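Local coordinates for putative TIM-barrel metal-dependent hydrolase (PDB 4DZI), which is probably a metal-dependent hydrolase of the amidohydrolase superfamily, with a two-metal site occupied here by cadmium ions, at residues L39-K43 / R44-V48; K133-I136 / E137-M140. All blocks are in the same frame, centred on the assembly; numbering follows the deposited sequence.

Interaction 1 (L39-K43 / R44-V48); sequences LSDGK and RTWAV
D41 lays its carboxylate against the pyrrole edge of W46, where OD2 accepts from NE1 at 2.9 Å. The N-H...O angle of 169° makes this bond nearly straight. OD2 lies in the plane of the indole, yet NE1 comes to it from well above the carboxylate plane, and the two planes are turned 69° against each other. The other oxygen turns to the backbone: D41 OD1 accepts from K43 N, which closes an Asx turn, and from R44 N at 2.8 Å, the latter again from above the carboxylate plane. Both oxygens reach their donors because CG sits between the backbone N and carbonyl carbon of D41 (chi1 65°), folding the side chain back over the turn. S40 adds an ST turn, its OG accepting from G42 N, and D41 N closes the loop on R44 O at 3.0 Å. G42 takes a positive phi, a backbone shape in which a CB would crowd the carbonyl O of D41.

This is the tip of a beta hairpin, strands 36-40 and 45-49. L39 and W46 form an antiparallel hydrogen-bonded pair, with W46 N on L39 O at 2.8 Å and L39 N on W46 O, followed by the non-hydrogen-bonded pair S40 and T45. On the face that carries L39 and W46, CD1 of L39 meets CG2 of V48 at 3.7 Å. The R44 chain bends at chi3, so that W46 CH2 stands over the centre of one face of the R44 guanidinium, 3.3 Å above its plane, while NH2 bonds to P58 O. With three N-H groups gathered on its two oxygens, the D41 carboxylate is probably stabilised as the anion, and this one group fixes both the turn backbone and the indole edge.

Interaction 2 (K133-I136 / E137-M140); sequences KHDI and EATM
D135 OD1 takes the N-H of A138 at 3.0 Å and 162°, satisfying a first-turn N-H, as an N-cap side chain does. The approach is from far above the carboxylate plane, 66° out of it, and the A138 methyl lies close by, its CB 3.3 Å from D135 OD2. CG, anti to the backbone N (chi1 -172°), lies beside the carbonyl carbon, which turns the carboxylate toward the first turn. OD2 is occupied elsewhere, in a salt bridge to R34 NE; E137 OE1 pairs with NH2 of the same arginine, which probably offsets the repulsion between the two acids, 5.3 Å apart from D135 OD1 to E137 OE1. The OD1 bond, from the residue just before helix 136-153, makes D135 the N-cap of this long helix, which follows a short loop after helix 128-131. Its carbonyl begins the regular i to i+4 series: D135 O accepts from T139 N at 2.9 Å, and I136 O from M140 N at 3.0 Å. The hydroxyl of T139 lies near the first of these acceptors, OG1 3.1 Å from D135 O. Earlier in the loop, K133 NZ is satisfied by a salt bridge to E130 OE2.

After strand 9-15, which carries the metal ligands D13 and H15, the chain enters strand 36-40 and turns back into strand 45-49; interaction 1 closes that hairpin at its tip. The chain passes on through strand 52-53, the third of the same antiparallel sheet, and later, among other elements, helix 103-113 and strand 115-121 before the loop after helix 128-131, where interaction 2 starts helix 136-153. The two are strictly in series: neither nests in nor crosses the other. The centres of interactions 1 and 2 lie about 23 Å apart, and they do not touch. Interaction 1 shapes a peripheral hairpin, its centre about 27 Å from the centre of the chain, whereas interaction 2 joins a loop to a helix whose M140 packs on helix 174-186.

Interaction 1 (L39-K43 / R44-V48)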
loop_
_atom_site.group_PDB
_atom_site.type_symbol
_atom_site.label_atom_id
_atom_site.label_comp_id
_atom_site.label_asym_id
_atom_site.label_seq_id
_atom_site.Cartn_x
_atom_site.Cartn_y
_atom_site.Cartn_z
ATOM N N LEU C 39 13.187 12.446 -29.845
ATOM C CA LEU C 39 13.479 11.890 -31.158
ATOM C C LEU C 39 12.187 11.695 -31.946
ATOM O O LEU C 39 11.143 11.425 -31.375
ATOM C CB LEU C 39 14.242 10.557 -30.997
ATOM C CG LEU C 39 15.538 10.607 -30.188
ATOM C CD1 LEU C 39 16.189 9.221 -30.139
ATOM C CD2 LEU C 39 16.471 11.626 -30.811
ATOM N N SER C 40 12.260 11.813 -33.267
ATOM C CA SER C 40 11.068 11.752 -34.078
ATOM C C SER C 40 11.056 10.514 -34.969
ATOM O O SER C 40 12.084 10.189 -35.563
ATOM C CB SER C 40 11.002 13.009 -34.943
ATOM O OG SER C 40 9.845 12.971 -35.762
ATOM N N ASP C 41 9.913 9.837 -35.065
ATOM C CA ASP C 41 9.730 8.793 -36.077
ATOM C C ASP C 41 9.129 9.384 -37.359
ATOM O O ASP C 41 8.677 8.645 -38.227
ATOM C CB ASP C 41 8.861 7.631 -35.554
ATOM C CG ASP C 41 7.417 8.045 -35.256
ATOM O OD1 ASP C 41 6.936 9.004 -35.893
ATOM O OD2 ASP C 41 6.758 7.397 -34.394
ATOM N N GLY C 42 9.136 10.709 -37.483
ATOM C CA GLY C 42 8.536 11.381 -38.648
ATOM C C GLY C 42 7.103 11.868 -38.438
ATOM O O GLY C 42 6.717 12.913 -38.952
ATOM N N LYS C 43 6.306 11.099 -37.699
ATOM C CA LYS C 43 4.946 11.500 -37.327
ATOM C C LYS C 43 4.865 11.935 -35.865
ATOM O O LYS C 43 4.191 12.906 -35.538
ATOM C CB LYS C 43 3.956 10.350 -37.554
ATOM C CG LYS C 43 3.616 10.103 -39.019
ATOM C CD LYS C 43 4.829 10.338 -39.909
ATOM C CE LYS C 43 4.590 9.882 -41.339
ATOM N NZ LYS C 43 4.624 8.399 -41.465
ATOM N N ARG C 44 5.542 11.199 -34.987
ATOM C CA ARG C 44 5.374 11.388 -33.551
ATOM C C ARG C 44 6.725 11.685 -32.960
ATOM O O ARG C 44 7.754 11.247 -33.485
ATOM C CB ARG C 44 4.806 10.136 -32.879
ATOM C CG ARG C 44 3.326 9.875 -33.093
ATOM C CD ARG C 44 2.888 8.613 -32.357
ATOM N NE ARG C 44 2.844 8.796 -30.907
ATOM C CZ ARG C 44 2.444 7.860 -30.043
ATOM N NH1 ARG C 44 2.061 6.658 -30.471
ATOM N NH2 ARG C 44 2.430 8.122 -28.742
ATOM N N THR C 45 6.720 12.454 -31.871
ATOM C CA THR C 45 7.917 12.704 -31.102
ATOM C C THR C 45 7.914 11.864 -29.834
ATOM O O THR C 45 6.871 11.695 -29.175
ATOM C CB THR C 45 7.991 14.187 -30.704
ATOM O OG1 THR C 45 8.018 14.964 -31.885
ATOM C CG2 THR C 45 9.227 14.488 -29.885
ATOM N N TRP C 46 9.089 11.351 -29.483
ATOM C CA TRP C 46 9.241 10.467 -28.322
ATOM C C TRP C 46 10.291 11.008 -27.407
ATOM O O TRP C 46 11.363 11.463 -27.858
ATOM C CB TRP C 46 9.655 9.062 -28.757
ATOM C CG TRP C 46 8.689 8.428 -29.710
ATOM C CD1 TRP C 46 8.684 8.515 -31.101
ATOM C CD2 TRP C 46 7.523 7.621 -29.371
ATOM N NE1 TRP C 46 7.633 7.810 -31.629
ATOM C CE2 TRP C 46 6.896 7.252 -30.643
ATOM C CE3 TRP C 46 6.965 7.167 -28.183
ATOM C CZ2 TRP C 46 5.755 6.468 -30.697
ATOM C CZ3 TRP C 46 5.821 6.374 -28.248
ATOM C CH2 TRP C 46 5.233 6.028 -29.476
ATOM N N ALA C 47 10.005 10.984 -26.109
ATOM C CA ALA C 47 11.026 11.367 -25.134
ATOM C C ALA C 47 11.889 10.136 -24.896
ATOM O O ALA C 47 11.383 9.082 -24.514
ATOM C CB ALA C 47 10.359 11.778 -23.817
ATOM N N VAL C 48 13.183 10.283 -25.125
ATOM C CA VAL C 48 14.115 9.177 -24.982
ATOM C C VAL C 48 15.080 9.627 -23.905
ATOM O O VAL C 48 15.851 10.595 -24.083
ATOM C CB VAL C 48 14.811 8.876 -26.326
ATOM C CG1 VAL C 48 15.821 7.740 -26.161
ATOM C CG2 VAL C 48 13.776 8.516 -27.384
HETATM O O HOH W 1 5.940 15.177 -33.566
#

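Interaction 2 (K133-I136 / E137-M140)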
loop_
_atom_site.group_PDB
_atom_site.type_symbol
_atom_site.label_atom_id
_atom_site.label_comp_id
_atom_site.label_asym_id
_atom_site.label_seq_id
_atom_site.Cartn_x
_atom_site.Cartn_y
_atom_site.Cartn_z
ATOM N N LYS C 133 16.816 7.176 -12.692
ATOM C CA LYS C 133 17.172 6.732 -11.357
ATOM C C LYS C 133 18.408 5.833 -11.309
ATOM O O LYS C 133 18.926 5.578 -10.218
ATOM C CB LYS C 133 15.981 6.046 -10.667
ATOM C CG LYS C 133 15.689 4.649 -11.162
ATOM C CD LYS C 133 14.509 4.068 -10.397
ATOM C CE LYS C 133 14.166 2.657 -10.817
ATOM N NZ LYS C 133 12.922 2.238 -10.082
ATOM N N HIS C 134 18.875 5.392 -12.467
ATOM C CA HIS C 134 20.122 4.601 -12.551
ATOM C C HIS C 134 21.300 5.438 -12.978
ATOM O O HIS C 134 22.389 4.911 -13.233
ATOM C CB HIS C 134 19.927 3.430 -13.526
ATOM C CG HIS C 134 18.750 2.548 -13.189
ATOM N ND1 HIS C 134 18.731 1.740 -12.105
ATOM C CD2 HIS C 134 17.521 2.377 -13.830
ATOM C CE1 HIS C 134 17.552 1.074 -12.057
ATOM N NE2 HIS C 134 16.808 1.472 -13.105
ATOM N N ASP C 135 21.104 6.744 -13.131
ATOM C CA ASP C 135 22.203 7.607 -13.582
ATOM C C ASP C 135 22.139 8.849 -12.714
ATOM O O ASP C 135 21.501 9.841 -13.078
ATOM C CB ASP C 135 22.075 7.938 -15.067
ATOM C CG ASP C 135 23.310 8.672 -15.625
ATOM O OD1 ASP C 135 24.063 9.244 -14.795
ATOM O OD2 ASP C 135 23.519 8.677 -16.866
ATOM N N ILE C 136 22.814 8.791 -11.570
ATOM C CA ILE C 136 22.790 9.876 -10.588
ATOM C C ILE C 136 23.346 11.198 -11.156
ATOM O O ILE C 136 22.768 12.277 -10.973
ATOM C CB ILE C 136 23.599 9.491 -9.341
ATOM C CG1 ILE C 136 23.109 8.161 -8.760
ATOM C CG2 ILE C 136 23.580 10.606 -8.298
ATOM C CD1 ILE C 136 21.735 8.237 -8.159
ATOM N N GLU C 137 24.450 11.128 -11.881
ATOM C CA GLU C 137 24.991 12.364 -12.473
ATOM C C GLU C 137 24.029 12.969 -13.497
ATOM O O GLU C 137 23.876 14.190 -13.551
ATOM C CB GLU C 137 26.355 12.107 -13.136
ATOM C CG GLU C 137 27.464 11.838 -12.137
ATOM C CD GLU C 137 28.825 11.660 -12.790
ATOM O OE1 GLU C 137 28.900 11.110 -13.913
ATOM O OE2 GLU C 137 29.829 12.065 -12.168
ATOM N N ALA C 138 23.407 12.139 -14.338
ATOM C CA ALA C 138 22.458 12.666 -15.336
ATOM C C ALA C 138 21.219 13.243 -14.625
ATOM O O ALA C 138 20.636 14.218 -15.083
ATOM C CB ALA C 138 22.040 11.583 -16.334
ATOM N N THR C 139 20.811 12.608 -13.528
ATOM C CA THR C 139 19.698 13.130 -12.706
ATOM C C THR C 139 19.973 14.555 -12.245
ATOM O O THR C 139 19.163 15.457 -12.477
ATOM C CB THR C 139 19.436 12.254 -11.454
ATOM O OG1 THR C 139 18.895 10.995 -11.861
ATOM C CG2 THR C 139 18.416 12.923 -10.526
ATOM N N MET C 140 21.122 14.758 -11.610
ATOM C CA MET C 140 21.438 16.072 -11.050
ATOM C C MET C 140 21.600 17.121 -12.139
ATOM O O MET C 140 21.138 18.264 -11.975
ATOM C CB MET C 140 22.714 16.014 -10.171
ATOM C CG MET C 140 22.650 15.019 -9.025
ATOM S SD MET C 140 21.204 15.123 -7.941
ATOM C CE MET C 140 21.602 16.530 -6.932
#